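Local structure of diketoreductase (Acinetobacter baylyi, 4E12) at residues Thr2-Val14 with Thr23-Ile35. The protein reduces dicarbonyl compounds with NADH and probably also acts as an NAD-dependent (3S)-3-hydroxyacyl-CoA dehydrogenase. Residues are numbered along the deposited sequence; the frame is centred on the assembly and turned at random.
With SO4 (sulfate ion), chain H.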
loop_
_atom_site.group_PDB
_atom_site.type_symbol
_atom_site.label_atom_id
_atom_site.label_comp_id
_atom_site.label_asym_id
_atom_site.label_seq_id
_atom_site.Cartn_x
_atom_site.Cartn_y
_atom_site.Cartn_z
ATOM N N THR A 2 -38.487 16.451 -6.734
ATOM C CA THR A 2 -37.146 16.173 -6.235
ATOM C C THR A 2 -36.607 14.870 -6.817
ATOM O O THR A 2 -37.323 14.141 -7.509
ATOM C CB THR A 2 -37.120 16.091 -4.695
ATOM O OG1 THR A 2 -35.779 15.851 -4.248
ATOM C CG2 THR A 2 -38.024 14.970 -4.203
ATOM N N GLY A 3 -35.338 14.589 -6.540
ATOM C CA GLY A 3 -34.723 13.373 -7.037
ATOM C C GLY A 3 -35.047 12.138 -6.220
ATOM O O GLY A 3 -36.200 11.700 -6.164
ATOM N N ILE A 4 -34.033 11.576 -5.571
ATOM C CA ILE A 4 -34.210 10.343 -4.826
ATOM C C ILE A 4 -34.811 10.614 -3.462
ATOM O O ILE A 4 -34.321 11.451 -2.702
ATOM C CB ILE A 4 -32.877 9.590 -4.669
ATOM C CG1 ILE A 4 -32.294 9.306 -6.048
ATOM C CG2 ILE A 4 -33.095 8.303 -3.888
ATOM C CD1 ILE A 4 -30.914 8.734 -6.023
ATOM N N THR A 5 -35.883 9.898 -3.149
ATOM C CA THR A 5 -36.517 10.004 -1.844
ATOM C C THR A 5 -36.789 8.623 -1.261
ATOM O O THR A 5 -36.526 8.372 -0.080
ATOM C CB THR A 5 -37.868 10.769 -1.918
ATOM O OG1 THR A 5 -37.636 12.139 -2.279
ATOM C CG2 THR A 5 -38.576 10.710 -0.579
ATOM N N ASN A 6 -37.319 7.728 -2.085
ATOM C CA ASN A 6 -37.658 6.389 -1.614
ATOM C C ASN A 6 -36.563 5.432 -2.021
ATOM O O ASN A 6 -36.261 5.267 -3.205
ATOM C CB ASN A 6 -38.976 5.907 -2.225
ATOM C CG ASN A 6 -40.152 6.804 -1.869
ATOM O OD1 ASN A 6 -40.158 7.464 -0.826
ATOM N ND2 ASN A 6 -41.155 6.835 -2.745
ATOM N N VAL A 7 -35.985 4.771 -1.037
ATOM C CA VAL A 7 -34.898 3.878 -1.324
ATOM C C VAL A 7 -35.263 2.518 -0.803
ATOM O O VAL A 7 -35.670 2.389 0.353
ATOM C CB VAL A 7 -33.586 4.370 -0.670
ATOM C CG1 VAL A 7 -32.459 3.387 -0.975
ATOM C CG2 VAL A 7 -33.241 5.757 -1.196
ATOM N N THR A 8 -35.150 1.517 -1.670
ATOM C CA THR A 8 -35.318 0.133 -1.263
ATOM C C THR A 8 -33.983 -0.582 -1.348
ATOM O O THR A 8 -33.244 -0.473 -2.332
ATOM C CB THR A 8 -36.376 -0.630 -2.113
ATOM O OG1 THR A 8 -37.643 0.037 -1.990
ATOM C CG2 THR A 8 -36.527 -2.067 -1.628
ATOM N N VAL A 9 -33.679 -1.303 -0.287
ATOM C CA VAL A 9 -32.460 -2.081 -0.223
ATOM C C VAL A 9 -32.859 -3.551 -0.264
ATOM O O VAL A 9 -33.716 -3.969 0.516
ATOM C CB VAL A 9 -31.689 -1.769 1.072
ATOM C CG1 VAL A 9 -30.460 -2.650 1.148
ATOM C CG2 VAL A 9 -31.263 -0.300 1.089
ATOM N N LEU A 10 -32.267 -4.310 -1.186
ATOM C CA LEU A 10 -32.580 -5.726 -1.353
ATOM C C LEU A 10 -31.543 -6.541 -0.608
ATOM O O LEU A 10 -30.361 -6.559 -0.974
ATOM C CB LEU A 10 -32.546 -6.114 -2.827
ATOM C CG LEU A 10 -33.323 -5.230 -3.792
ATOM C CD1 LEU A 10 -33.224 -5.880 -5.158
ATOM C CD2 LEU A 10 -34.777 -5.088 -3.350
ATOM N N GLY A 11 -31.974 -7.211 0.448
ATOM C CA GLY A 11 -31.028 -7.924 1.269
ATOM C C GLY A 11 -30.748 -7.196 2.568
ATOM O O GLY A 11 -30.564 -5.976 2.592
ATOM N N THR A 12 -30.709 -7.943 3.658
ATOM C CA THR A 12 -30.602 -7.335 4.969
ATOM C C THR A 12 -29.485 -7.957 5.771
ATOM O O THR A 12 -29.542 -7.987 7.003
ATOM C CB THR A 12 -31.917 -7.458 5.744
ATOM O OG1 THR A 12 -32.280 -8.844 5.882
ATOM C CG2 THR A 12 -33.015 -6.706 5.007
ATOM N N GLY A 13 -28.481 -8.461 5.058
ATOM C CA GLY A 13 -27.302 -9.013 5.703
ATOM C C GLY A 13 -26.397 -7.951 6.283
ATOM O O GLY A 13 -26.830 -6.819 6.509
ATOM N N VAL A 14 -25.141 -8.309 6.535
ATOM C CA VAL A 14 -24.168 -7.368 7.082
ATOM C C VAL A 14 -24.100 -6.072 6.261
ATOM O O VAL A 14 -24.200 -4.975 6.819
ATOM C CB VAL A 14 -22.762 -8.017 7.166
ATOM C CG1 VAL A 14 -21.725 -6.989 7.575
ATOM C CG2 VAL A 14 -22.779 -9.174 8.167
ATOM N N THR A 23 -28.703 5.008 5.120
ATOM C CA THR A 23 -29.603 5.745 4.243
ATOM C C THR A 23 -30.799 6.294 5.029
ATOM O O THR A 23 -31.192 7.452 4.853
ATOM C CB THR A 23 -30.032 4.872 3.041
ATOM O OG1 THR A 23 -28.887 4.598 2.224
ATOM C CG2 THR A 23 -31.066 5.581 2.190
ATOM N N ALA A 24 -31.353 5.467 5.906
ATOM C CA ALA A 24 -32.418 5.889 6.807
ATOM C C ALA A 24 -31.939 7.007 7.742
ATOM O O ALA A 24 -32.608 8.039 7.873
ATOM C CB ALA A 24 -32.945 4.701 7.600
ATOM N N PHE A 25 -30.768 6.825 8.354
ATOM C CA PHE A 25 -30.216 7.822 9.290
ATOM C C PHE A 25 -30.103 9.219 8.655
ATOM O O PHE A 25 -30.181 10.239 9.349
ATOM C CB PHE A 25 -28.842 7.365 9.800
ATOM C CG PHE A 25 -28.187 8.333 10.750
ATOM C CD1 PHE A 25 -28.809 8.699 11.946
ATOM C CD2 PHE A 25 -26.943 8.880 10.449
ATOM C CE1 PHE A 25 -28.190 9.600 12.825
ATOM C CE2 PHE A 25 -26.326 9.770 11.315
ATOM C CZ PHE A 25 -26.945 10.132 12.499
ATOM N N HIS A 26 -29.922 9.264 7.343
ATOM C CA HIS A 26 -29.761 10.530 6.633
ATOM C C HIS A 26 -31.025 11.074 5.989
ATOM O O HIS A 26 -30.939 11.935 5.109
ATOM C CB HIS A 26 -28.652 10.462 5.599
ATOM C CG HIS A 26 -27.278 10.558 6.176
ATOM N ND1 HIS A 26 -26.597 9.468 6.667
ATOM C CD2 HIS A 26 -26.457 11.624 6.342
ATOM C CE1 HIS A 26 -25.415 9.857 7.115
ATOM N NE2 HIS A 26 -25.307 11.160 6.928
ATOM N N GLY A 27 -32.188 10.572 6.400
ATOM C CA GLY A 27 -33.425 11.252 6.058
ATOM C C GLY A 27 -34.251 10.644 4.954
ATOM O O GLY A 27 -35.374 11.087 4.718
ATOM N N PHE A 28 -33.726 9.642 4.265
ATOM C CA PHE A 28 -34.467 9.017 3.170
ATOM C C PHE A 28 -35.513 8.061 3.706
ATOM O O PHE A 28 -35.430 7.625 4.858
ATOM C CB PHE A 28 -33.516 8.302 2.202
ATOM C CG PHE A 28 -32.598 9.236 1.459
ATOM C CD1 PHE A 28 -31.473 9.763 2.075
ATOM C CD2 PHE A 28 -32.864 9.590 0.141
ATOM C CE1 PHE A 28 -30.624 10.631 1.391
ATOM C CE2 PHE A 28 -32.018 10.460 -0.551
ATOM C CZ PHE A 28 -30.896 10.978 0.080
ATOM N N ALA A 29 -36.510 7.762 2.877
ATOM C CA ALA A 29 -37.545 6.791 3.213
ATOM C C ALA A 29 -37.105 5.427 2.731
ATOM O O ALA A 29 -37.098 5.156 1.527
ATOM C CB ALA A 29 -38.864 7.175 2.554
ATOM N N VAL A 30 -36.755 4.574 3.677
ATOM C CA VAL A 30 -36.108 3.306 3.382
ATOM C C VAL A 30 -37.057 2.145 3.581
ATOM O O VAL A 30 -37.756 2.056 4.599
ATOM C CB VAL A 30 -34.861 3.119 4.264
ATOM C CG1 VAL A 30 -34.258 1.729 4.115
ATOM C CG2 VAL A 30 -33.821 4.169 3.908
ATOM N N THR A 31 -37.070 1.261 2.592
ATOM C CA THR A 31 -37.712 -0.038 2.732
ATOM C C THR A 31 -36.619 -1.104 2.667
ATOM O O THR A 31 -35.815 -1.120 1.731
ATOM C CB THR A 31 -38.701 -0.297 1.584
ATOM O OG1 THR A 31 -39.710 0.719 1.582
ATOM C CG2 THR A 31 -39.363 -1.658 1.750
ATOM N N ALA A 32 -36.573 -1.979 3.666
ATOM C CA ALA A 32 -35.631 -3.092 3.658
ATOM C C ALA A 32 -36.362 -4.341 3.201
ATOM O O ALA A 32 -37.369 -4.729 3.800
ATOM C CB ALA A 32 -35.072 -3.304 5.066
ATOM N N TYR A 33 -35.853 -4.976 2.150
ATOM C CA TYR A 33 -36.502 -6.146 1.592
ATOM C C TYR A 33 -35.701 -7.419 1.868
ATOM O O TYR A 33 -34.465 -7.438 1.793
ATOM C CB TYR A 33 -36.742 -5.990 0.088
ATOM C CG TYR A 33 -37.078 -7.319 -0.530
ATOM C CD1 TYR A 33 -38.381 -7.808 -0.506
ATOM C CD2 TYR A 33 -36.090 -8.097 -1.133
ATOM C CE1 TYR A 33 -38.693 -9.040 -1.065
ATOM C CE2 TYR A 33 -36.389 -9.329 -1.690
ATOM C CZ TYR A 33 -37.689 -9.793 -1.655
ATOM O OH TYR A 33 -37.984 -11.009 -2.211
ATOM N N ASP A 34 -36.408 -8.483 2.207
ATOM C CA ASP A 34 -35.760 -9.778 2.328
ATOM C C ASP A 34 -36.826 -10.856 2.154
ATOM O O ASP A 34 -38.010 -10.538 1.991
ATOM C CB ASP A 34 -34.994 -9.899 3.637
ATOM C CG ASP A 34 -33.778 -10.814 3.515
ATOM O OD1 ASP A 34 -33.821 -11.792 2.748
ATOM O OD2 ASP A 34 -32.758 -10.539 4.167
ATOM N N ILE A 35 -36.423 -12.119 2.190
ATOM C CA ILE A 35 -37.260 -13.164 1.596
ATOM C C ILE A 35 -38.441 -13.619 2.438
ATOM O O ILE A 35 -39.453 -14.049 1.889
ATOM C CB ILE A 35 -36.426 -14.374 1.127
ATOM C CG1 ILE A 35 -35.741 -15.054 2.314
ATOM C CG2 ILE A 35 -35.396 -13.919 0.110
ATOM C CD1 ILE A 35 -34.884 -16.255 1.918
HETATM S S SO4 H . -24.010 -10.254 3.740
HETATM O O1 SO4 H . -22.640 -10.550 3.279
HETATM O O2 SO4 H . -24.240 -8.798 3.662
HETATM O O3 SO4 H . -24.983 -10.960 2.890
HETATM O O4 SO4 H . -24.162 -10.711 5.136
HETATM O O HOH W 1 -30.149 -11.277 3.825
#
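With chi1 at 58°, T12 sets its OG1 between its own backbone N and carbonyl carbon, and D34, its CG roughly anti to the backbone N, brings OD2 up to that hydroxyl. T12 OG1 donates to D34 OD2 over a very short 2.5 Å, while T12 N adds only a weak bond to the same oxygen. A water also donates to OD2, at 2.7 Å, giving this atom three polar partners. The carboxylate's rotation is fixed from its other end too: I35 N reaches D34 OD1 through the anti lone pair, at 2.7 Å. The methyl CG2 of T12 lies 3.6 Å from Y33 O and also touches A32 CB.

Behind this junction, strands 6-10 and 29-33 run parallel, their axes 4.7 Å apart and 20° askew. Backbone bonds alternate regularly from T5 O with A29 N to G11 N with Y33 O; the straightest, V7 N to A29 O, has an N-H...O angle of 172°. T8 and T31 lie side by side on one sheet face, where T8 OG1 bonds A82 O. On the same face L10 CD2 meets Y33 CD2 at 4.0 Å.

The other face carries V7, which meets T23 of helix 14-25 tip to tip, V7 CG2 lying 4.0 Å from T23 CG2. F28 presents its ring edge to the I4 carbonyl, with CE2 3.3 Å from I4 O; F173 packs edge-to-face on F28.

Strand 6-10, helix 14-25 and strand 29-33 thus form a beta-alpha-beta unit. G11 and G13 fit the GxGxxG pattern of a Rossmann-type glycine-rich turn, consistent with the NAD-binding family; here V14 N binds a sulfate oxygen, and T12, V14 and D34 are NAD(+)-binding residues: the dinucleotide-binding start of a Rossmann fold.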